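Malonate decarboxylase subunit alpha (Acinetobacter baumannii ATCC 17978, PDB 6MPR) probably acts as the transferase subunit of malonate decarboxylase, exchanging the acetyl group on the acyl carrier protein for malonyl at the expense of free malonate. Local coordinates at residues D362-T368 with K428-V434; L248-A253 with L476-I481. All coordinates share one frame; numbering follows the deposited sequence. Where two conformers were deposited one is given.

Interaction 1. Residues D362-T368 with K428-V434; sequences DLFIGAT and KLVVQMV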
ATOM      1  N   ASP A 362     -13.853  -2.525  -4.868  1.00  8.46           N
ATOM      2  CA  ASP A 362     -14.211  -3.483  -5.913  1.00  8.78           C
ATOM      3  C   ASP A 362     -13.702  -3.069  -7.286  1.00 10.04           C
ATOM      4  O   ASP A 362     -13.486  -3.929  -8.147  1.00 10.55           O
ATOM      5  CB  ASP A 362     -15.736  -3.618  -6.029  1.00 10.94           C
ATOM      6  CG  ASP A 362     -16.365  -4.365  -4.888  1.00 13.98           C
ATOM      7  OD1 ASP A 362     -15.676  -5.139  -4.186  1.00 14.95           O
ATOM      8  OD2 ASP A 362     -17.599  -4.208  -4.727  1.00 14.17           O
ATOM      9  N   LEU A 363     -13.566  -1.769  -7.537  1.00  9.50           N
ATOM     10  CA  LEU A 363     -13.508  -1.323  -8.920  1.00 10.23           C
ATOM     11  C   LEU A 363     -12.724  -0.020  -9.042  1.00 12.26           C
ATOM     12  O   LEU A 363     -12.805   0.857  -8.171  1.00  8.74           O
ATOM     13  CB  LEU A 363     -14.927  -1.145  -9.489  1.00 12.23           C
ATOM     14  CG  LEU A 363     -15.085  -0.603 -10.927  1.00  9.34           C
ATOM     15  CD1 LEU A 363     -16.247  -1.308 -11.612  1.00 10.53           C
ATOM     16  CD2 LEU A 363     -15.303   0.904 -10.924  1.00  9.28           C
ATOM     17  N   PHE A 364     -11.958   0.080 -10.127  1.00 12.06           N
ATOM     18  CA  PHE A 364     -11.455   1.335 -10.651  1.00  8.28           C
ATOM     19  C   PHE A 364     -12.015   1.541 -12.052  1.00 10.52           C
ATOM     20  O   PHE A 364     -12.162   0.586 -12.823  1.00 10.80           O
ATOM     21  CB  PHE A 364      -9.906   1.352 -10.704  1.00  8.03           C
ATOM     22  CG  PHE A 364      -9.344   2.487 -11.511  1.00 13.28           C
ATOM     23  CD1 PHE A 364      -9.406   3.785 -11.039  1.00 11.77           C
ATOM     24  CD2 PHE A 364      -8.750   2.253 -12.741  1.00 12.61           C
ATOM     25  CE1 PHE A 364      -8.889   4.830 -11.765  1.00 13.57           C
ATOM     26  CE2 PHE A 364      -8.249   3.295 -13.488  1.00 17.77           C
ATOM     27  CZ  PHE A 364      -8.304   4.587 -12.996  1.00 17.16           C
ATOM     28  N   ILE A 365     -12.344   2.787 -12.380  1.00 10.76           N
ATOM     29  CA  ILE A 365     -12.776   3.151 -13.727  1.00  9.13           C
ATOM     30  C   ILE A 365     -12.151   4.495 -14.076  1.00  9.09           C
ATOM     31  O   ILE A 365     -12.198   5.433 -13.279  1.00 11.02           O
ATOM     32  CB  ILE A 365     -14.324   3.183 -13.837  1.00  9.55           C
ATOM     33  CG1 ILE A 365     -14.787   3.585 -15.245  1.00 11.89           C
ATOM     34  CG2 ILE A 365     -14.921   4.107 -12.773  1.00 11.85           C
ATOM     35  CD1 ILE A 365     -16.226   3.131 -15.532  1.00 11.85           C
ATOM     36  N   GLY A 366     -11.538   4.584 -15.246  1.00 13.26           N
ATOM     37  CA  GLY A 366     -10.955   5.831 -15.686  1.00 12.11           C
ATOM     38  C   GLY A 366     -10.701   5.779 -17.174  1.00 20.28           C
ATOM     39  O   GLY A 366     -11.101   4.836 -17.859  1.00 12.91           O
ATOM     40  N   ALA A 367     -10.019   6.800 -17.672  1.00 15.39           N
ATOM     41  CA  ALA A 367      -9.799   6.904 -19.103  1.00 14.01           C
ATOM     42  C   ALA A 367      -8.311   6.981 -19.403  1.00 17.20           C
ATOM     43  O   ALA A 367      -7.462   6.971 -18.515  1.00 18.59           O
ATOM     44  CB  ALA A 367     -10.525   8.108 -19.692  1.00 16.38           C
ATOM     45  N   THR A 368      -8.009   7.086 -20.690  1.00 23.89           N
ATOM     46  CA  THR A 368      -6.638   7.070 -21.175  1.00 22.20           C
ATOM     47  C   THR A 368      -6.625   7.712 -22.551  1.00 19.40           C
ATOM     48  O   THR A 368      -7.678   7.912 -23.164  1.00 26.35           O
ATOM     49  CB  THR A 368      -6.113   5.648 -21.235  1.00 29.93           C
ATOM     50  OG1 THR A 368      -4.772   5.657 -21.708  1.00 25.98           O
ATOM     51  CG2 THR A 368      -6.946   4.843 -22.189  1.00 31.23           C
ATOM     52  N   LYS A 428      -9.813  -7.826  -9.096  1.00 12.70           N
ATOM     53  CA  LYS A 428     -10.435  -6.512  -8.990  1.00 15.60           C
ATOM     54  C   LYS A 428     -10.890  -6.056 -10.375  1.00 17.14           C
ATOM     55  O   LYS A 428     -10.240  -6.339 -11.386  1.00 14.25           O
ATOM     56  CB  LYS A 428      -9.457  -5.512  -8.399  1.00 19.60           C
ATOM     57  CG  LYS A 428      -9.996  -4.103  -8.155  1.00 16.22           C
ATOM     58  CD  LYS A 428      -8.771  -3.193  -8.035  1.00 15.18           C
ATOM     59  CE  LYS A 428      -9.122  -1.744  -7.950  1.00 22.41           C
ATOM     60  NZ  LYS A 428      -7.880  -0.988  -7.632  1.00 13.86           N
ATOM     61  N   LEU A 429     -12.010  -5.325 -10.416  1.00 11.53           N
ATOM     62  CA  LEU A 429     -12.494  -4.777 -11.678  1.00  9.54           C
ATOM     63  C   LEU A 429     -11.713  -3.523 -12.030  1.00 10.87           C
ATOM     64  O   LEU A 429     -11.557  -2.621 -11.206  1.00 12.22           O
ATOM     65  CB  LEU A 429     -13.990  -4.457 -11.614  1.00  9.81           C
ATOM     66  CG  LEU A 429     -14.952  -5.656 -11.577  1.00 15.10           C
ATOM     67  CD1 LEU A 429     -14.831  -6.447 -10.259  1.00 13.84           C
ATOM     68  CD2 LEU A 429     -16.389  -5.183 -11.810  1.00 10.72           C
ATOM     69  N   VAL A 430     -11.197  -3.488 -13.253  1.00 12.77           N
ATOM     70  CA  VAL A 430     -10.417  -2.372 -13.767  1.00 11.04           C
ATOM     71  C   VAL A 430     -11.035  -2.027 -15.114  1.00 10.16           C
ATOM     72  O   VAL A 430     -10.967  -2.830 -16.054  1.00 11.04           O
ATOM     73  CB  VAL A 430      -8.934  -2.733 -13.899  1.00 11.25           C
ATOM     74  CG1 VAL A 430      -8.172  -1.679 -14.663  1.00  9.03           C
ATOM     75  CG2 VAL A 430      -8.335  -2.920 -12.512  1.00 10.34           C
ATOM     76  N   VAL A 431     -11.685  -0.862 -15.193  1.00 10.61           N
ATOM     77  CA  VAL A 431     -12.466  -0.460 -16.357  1.00  9.99           C
ATOM     78  C   VAL A 431     -11.744   0.674 -17.070  1.00 13.48           C
ATOM     79  O   VAL A 431     -11.444   1.709 -16.460  1.00  9.60           O
ATOM     80  CB  VAL A 431     -13.884  -0.015 -15.958  1.00 11.38           C
ATOM     81  CG1 VAL A 431     -14.725   0.280 -17.218  1.00 11.47           C
ATOM     82  CG2 VAL A 431     -14.535  -1.055 -15.052  1.00 11.57           C
ATOM     83  N   GLN A 432     -11.504   0.499 -18.362  1.00 10.31           N
ATOM     84  CA  GLN A 432     -11.093   1.602 -19.229  1.00 12.96           C
ATOM     85  C   GLN A 432     -12.328   2.134 -19.948  1.00 17.57           C
ATOM     86  O   GLN A 432     -12.893   1.450 -20.813  1.00 14.99           O
ATOM     87  CB  GLN A 432     -10.035   1.163 -20.238  1.00 19.74           C
ATOM     88  CG  GLN A 432      -8.633   1.181 -19.694  1.00 25.64           C
ATOM     89  CD  GLN A 432      -8.070   2.591 -19.561  1.00 40.99           C
ATOM     90  OE1 GLN A 432      -6.958   2.778 -19.082  1.00 49.38           O
ATOM     91  NE2 GLN A 432      -8.840   3.587 -19.977  1.00 45.29           N
ATOM     92  N   MET A 433     -12.735   3.356 -19.600  1.00 12.85           N
ATOM     93  CA  MET A 433     -13.948   3.988 -20.118  1.00 11.34           C
ATOM     94  C   MET A 433     -13.495   5.158 -20.979  1.00 18.23           C
ATOM     95  O   MET A 433     -13.091   6.203 -20.459  1.00 16.37           O
ATOM     96  CB  MET A 433     -14.855   4.444 -18.974  1.00 12.58           C
ATOM     97  CG  MET A 433     -16.057   5.249 -19.401  1.00 14.82           C
ATOM     98  SD  MET A 433     -16.986   5.717 -17.914  1.00 23.67           S
ATOM     99  CE  MET A 433     -18.530   6.170 -18.635  1.00 24.53           C
ATOM    100  N   VAL A 434     -13.565   4.984 -22.299  1.00 13.48           N
ATOM    101  CA  VAL A 434     -12.871   5.853 -23.235  0.53 16.84           C
ATOM    102  C   VAL A 434     -13.713   5.973 -24.509  1.00 17.84           C
ATOM    103  O   VAL A 434     -14.280   4.979 -24.975  1.00 14.88           O
ATOM    104  CB  VAL A 434     -11.458   5.246 -23.447  0.53 16.39           C
ATOM    105  CG1 VAL A 434     -11.321   4.531 -24.762  0.53 17.24           C
ATOM    106  CG2 VAL A 434     -10.345   6.275 -23.146  0.53 21.32           C
TER
HETATM  107  O   HOH W   1      -9.911   1.290  -7.534  1.00 35.36           O
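Leu-363 to Gly-366 and Leu-429 to Met-433 run side by side in the same direction and illustrate how a parallel pair shares out its polar groups. Phe-364 and Gly-366 face the partner strand with both N and O. Phe-364 N donates to Leu-429 O, and Phe-364 O accepts from Val-431 N (2.8 Å). Gly-366 N reaches Val-431 O, while Gly-366 O takes Met-433 N with a nearly straight angle of 176° at the hydrogen. A first rung joins Leu-429 N to Asp-362 O; the carboxylate of Asp-362 is held elsewhere, OD1 by Thr-405 OG1 and OD2 by Gln-264 N. The residues between turn outward, Leu-363 and Ile-365 bonding to Asn-267 and Val-430 to Thr-473 and His-474. With CG anti to the backbone N (chi1 -177°) and an extended chain, Lys-428 runs past the Phe-364 amide; its NZ donates to Gly-357 O and Met-394 O and weakly to a water held by Leu-363 O. Over the helix-facing side, Ile-365 CD1 meets Val-431 CG1 and Met-433 SD, each at 3.6 Å. Inner parallel strands, bonded along both edges, are characteristic of an alpha/beta sheet, consistent with a Rossmann-like relationship.

Interaction 2. Residues L248-A253 with L476-I481; sequences LMAMMA and LTEEGI
Met-249 and Met-252, one helical turn apart, lie against the strand and turn of 476-481, a worked example of flexible thioether side chains fitting a helix against a hairpin in a sheet. The apolar contacts come first. In one of its two modelled conformers, Leu-476 fits between helix residues, its CD2 branch 3.7 Å from Ala-253 CB and its CD1 branch 4.0 Å from Met-252 CB.

A second group sets side chains against backbone. Ile-481 CD1 lies 3.5 Å from Met-252 O. Met-249 CG rests on Glu-478 CA (3.7 Å), with SD alongside the Glu-478 amide, whose buried N has no hydrogen-bonding partner in the model. Met-252 passes its SD over Gly-480 CA (3.8 Å); the bend at its last torsion (chi3 -75°) then carries CE to within 3.2 Å of Thr-477 O.

Polar bonds stay within the turn or lead elsewhere. Thr-477 and Gly-480 exchange backbone bonds in both directions, and Thr-477 OG1 accepts from Glu-479 N (2.9 Å), an ST turn. Glu-478 OE2 bonds to Thr-436 OG1, and Glu-478 O to Arg-534. The arrangement is that of a beta-hairpin with a two-residue loop, one face of it packed on helix 244-261 as in layered alpha/beta folds.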
ATOM      1  N   LEU A 248     -24.508   8.479 -22.148  1.00 16.11           N
ATOM      2  CA  LEU A 248     -24.697   7.132 -22.687  1.00 18.44           C
ATOM      3  C   LEU A 248     -23.690   6.154 -22.087  1.00 15.73           C
ATOM      4  O   LEU A 248     -24.053   5.062 -21.636  1.00 15.63           O
ATOM      5  CB  LEU A 248     -24.580   7.160 -24.216  1.00 19.20           C
ATOM      6  CG  LEU A 248     -24.744   5.854 -25.001  1.00 17.68           C
ATOM      7  CD1 LEU A 248     -26.129   5.263 -24.831  1.00 21.67           C
ATOM      8  CD2 LEU A 248     -24.431   6.091 -26.503  1.00 18.50           C
ATOM      9  N   MET A 249     -22.418   6.538 -22.067  1.00 15.32           N
ATOM     10  CA  MET A 249     -21.395   5.666 -21.504  1.00 14.99           C
ATOM     11  C   MET A 249     -21.610   5.462 -20.009  1.00 16.70           C
ATOM     12  O   MET A 249     -21.397   4.360 -19.491  1.00 14.53           O
ATOM     13  CB  MET A 249     -20.011   6.250 -21.801  1.00 14.49           C
ATOM     14  CG  MET A 249     -19.656   6.175 -23.290  1.00 15.21           C
ATOM     15  SD  MET A 249     -18.204   7.153 -23.685  1.00 24.09           S
ATOM     16  CE  MET A 249     -16.926   6.185 -22.909  1.00 19.69           C
ATOM     17  N   ALA A 250     -22.050   6.514 -19.305  1.00 13.87           N
ATOM     18  CA  ALA A 250     -22.346   6.396 -17.878  1.00 13.35           C
ATOM     19  C   ALA A 250     -23.513   5.439 -17.625  1.00 14.77           C
ATOM     20  O   ALA A 250     -23.482   4.655 -16.668  1.00 13.60           O
ATOM     21  CB  ALA A 250     -22.645   7.780 -17.302  1.00 13.23           C
ATOM     22  N   MET A 251     -24.544   5.480 -18.473  1.00 14.34           N
ATOM     23  CA  MET A 251     -25.643   4.525 -18.339  1.00 14.70           C
ATOM     24  C   MET A 251     -25.152   3.089 -18.497  1.00 14.67           C
ATOM     25  O   MET A 251     -25.549   2.200 -17.734  1.00 14.59           O
ATOM     26  CB  MET A 251     -26.737   4.814 -19.370  1.00 15.54           C
ATOM     27  CG  MET A 251     -27.578   6.052 -19.077  1.00 19.82           C
ATOM     28  SD  MET A 251     -28.503   6.581 -20.536  1.00 18.57           S
ATOM     29  CE  MET A 251     -30.069   5.730 -20.320  1.00 17.32           C
ATOM     30  N   MET A 252     -24.312   2.840 -19.502  1.00 14.83           N
ATOM     31  CA  MET A 252     -23.783   1.494 -19.710  1.00 17.35           C
ATOM     32  C   MET A 252     -22.876   1.051 -18.563  1.00 14.89           C
ATOM     33  O   MET A 252     -22.892  -0.126 -18.182  1.00 15.45           O
ATOM     34  CB  MET A 252     -23.052   1.438 -21.050  1.00 16.62           C
ATOM     35  CG  MET A 252     -24.007   1.603 -22.233  1.00 19.16           C
ATOM     36  SD  MET A 252     -23.248   1.135 -23.804  1.00 21.88           S
ATOM     37  CE  MET A 252     -22.167   2.532 -24.096  1.00 17.49           C
ATOM     38  N   ALA A 253     -22.069   1.966 -18.005  1.00 13.57           N
ATOM     39  CA  ALA A 253     -21.281   1.625 -16.826  1.00 12.92           C
ATOM     40  C   ALA A 253     -22.168   1.180 -15.668  1.00 14.71           C
ATOM     41  O   ALA A 253     -21.858   0.204 -14.980  1.00 12.65           O
ATOM     42  CB  ALA A 253     -20.407   2.813 -16.401  1.00 15.18           C
ATOM     43  N   LEU A 476     -14.991  -0.022 -21.986  1.00 12.07           N
ATOM     44  CA  LEU A 476     -16.267   0.658 -22.190  0.55 12.57           C
ATOM     45  C   LEU A 476     -16.054   1.862 -23.097  1.00 12.45           C
ATOM     46  O   LEU A 476     -15.301   2.778 -22.743  1.00 12.79           O
ATOM     47  CB  LEU A 476     -16.851   1.092 -20.845  0.55 14.66           C
ATOM     48  CG  LEU A 476     -17.974   2.115 -20.870  0.55 15.12           C
ATOM     49  CD1 LEU A 476     -19.132   1.587 -21.694  0.55 12.65           C
ATOM     50  CD2 LEU A 476     -18.402   2.429 -19.440  0.55 12.03           C
ATOM     51  N   THR A 477     -16.714   1.863 -24.260  1.00 12.84           N
ATOM     52  CA  THR A 477     -16.676   2.988 -25.194  1.00 15.27           C
ATOM     53  C   THR A 477     -18.098   3.453 -25.472  1.00 15.11           C
ATOM     54  O   THR A 477     -19.071   2.880 -24.967  1.00 17.57           O
ATOM     55  CB  THR A 477     -15.994   2.622 -26.524  1.00 15.79           C
ATOM     56  OG1 THR A 477     -16.890   1.820 -27.309  1.00 14.04           O
ATOM     57  CG2 THR A 477     -14.697   1.866 -26.298  1.00 15.31           C
ATOM     58  N   GLU A 478     -18.226   4.476 -26.323  1.00 14.99           N
ATOM     59  CA  GLU A 478     -19.559   4.892 -26.737  1.00 17.39           C
ATOM     60  C   GLU A 478     -20.241   3.836 -27.602  1.00 21.36           C
ATOM     61  O   GLU A 478     -21.449   3.936 -27.843  1.00 18.47           O
ATOM     62  CB  GLU A 478     -19.493   6.255 -27.448  1.00 16.60           C
ATOM     63  CG  GLU A 478     -19.068   6.237 -28.917  1.00 19.72           C
ATOM     64  CD  GLU A 478     -17.564   6.253 -29.126  1.00 20.19           C
ATOM     65  OE1 GLU A 478     -16.807   6.005 -28.158  1.00 22.07           O
ATOM     66  OE2 GLU A 478     -17.136   6.510 -30.280  1.00 20.96           O
ATOM     67  N   GLU A 479     -19.507   2.806 -28.024  1.00 15.25           N
ATOM     68  CA  GLU A 479     -20.066   1.691 -28.776  1.00 15.20           C
ATOM     69  C   GLU A 479     -20.605   0.567 -27.899  1.00 22.02           C
ATOM     70  O   GLU A 479     -21.490  -0.169 -28.339  1.00 19.06           O
ATOM     71  CB  GLU A 479     -19.000   1.127 -29.720  1.00 19.51           C
ATOM     72  CG  GLU A 479     -18.586   2.098 -30.799  1.00 24.28           C
ATOM     73  CD  GLU A 479     -19.597   2.138 -31.919  1.00 40.08           C
ATOM     74  OE1 GLU A 479     -19.508   1.266 -32.817  1.00 46.34           O
ATOM     75  OE2 GLU A 479     -20.489   3.016 -31.886  1.00 40.67           O
ATOM     76  N   GLY A 480     -20.105   0.400 -26.683  1.00 16.18           N
ATOM     77  CA  GLY A 480     -20.557  -0.683 -25.836  1.00 17.82           C
ATOM     78  C   GLY A 480     -19.447  -1.136 -24.902  1.00 16.95           C
ATOM     79  O   GLY A 480     -18.456  -0.444 -24.727  1.00 13.97           O
ATOM     80  N   ILE A 481     -19.645  -2.309 -24.296  1.00 18.16           N
ATOM     81  CA  ILE A 481     -18.707  -2.865 -23.326  1.00 14.98           C
ATOM     82  C   ILE A 481     -18.155  -4.169 -23.881  1.00 15.95           C
ATOM     83  O   ILE A 481     -18.916  -5.029 -24.334  1.00 16.28           O
ATOM     84  CB  ILE A 481     -19.362  -3.119 -21.956  1.00 13.28           C
ATOM     85  CG1 ILE A 481     -19.996  -1.847 -21.388  1.00 13.09           C
ATOM     86  CG2 ILE A 481     -18.334  -3.674 -20.963  1.00 15.56           C
ATOM     87  CD1 ILE A 481     -20.860  -2.119 -20.173  1.00 14.42           C
TER

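How the interactions relate
The two contacts, with centres about 12 Å apart, belong to one sheet and the helix packed on it. Along the chain the order is 248-253, 362-368, 428-434, 476-481, so both halves of interaction 1 fall between those of interaction 2. In the mixed sheet, strand 429-433 stands between 363-366 and 474-477. Gln-432 O and Leu-476 N, 2.8 Å apart, probably form a hydrogen bond that carries the parallel ladder of interaction 1 on to the strand of interaction 2. Helix 244-261 spans both: its Met-249, Ile-257 and Tyr-258 meet side chains of these strands. Segments distant in sequence are thus gathered into a single sheet-and-helix unit; at interaction 2 the parallel run ends, because strand 480-482 returns antiparallel to 474-477.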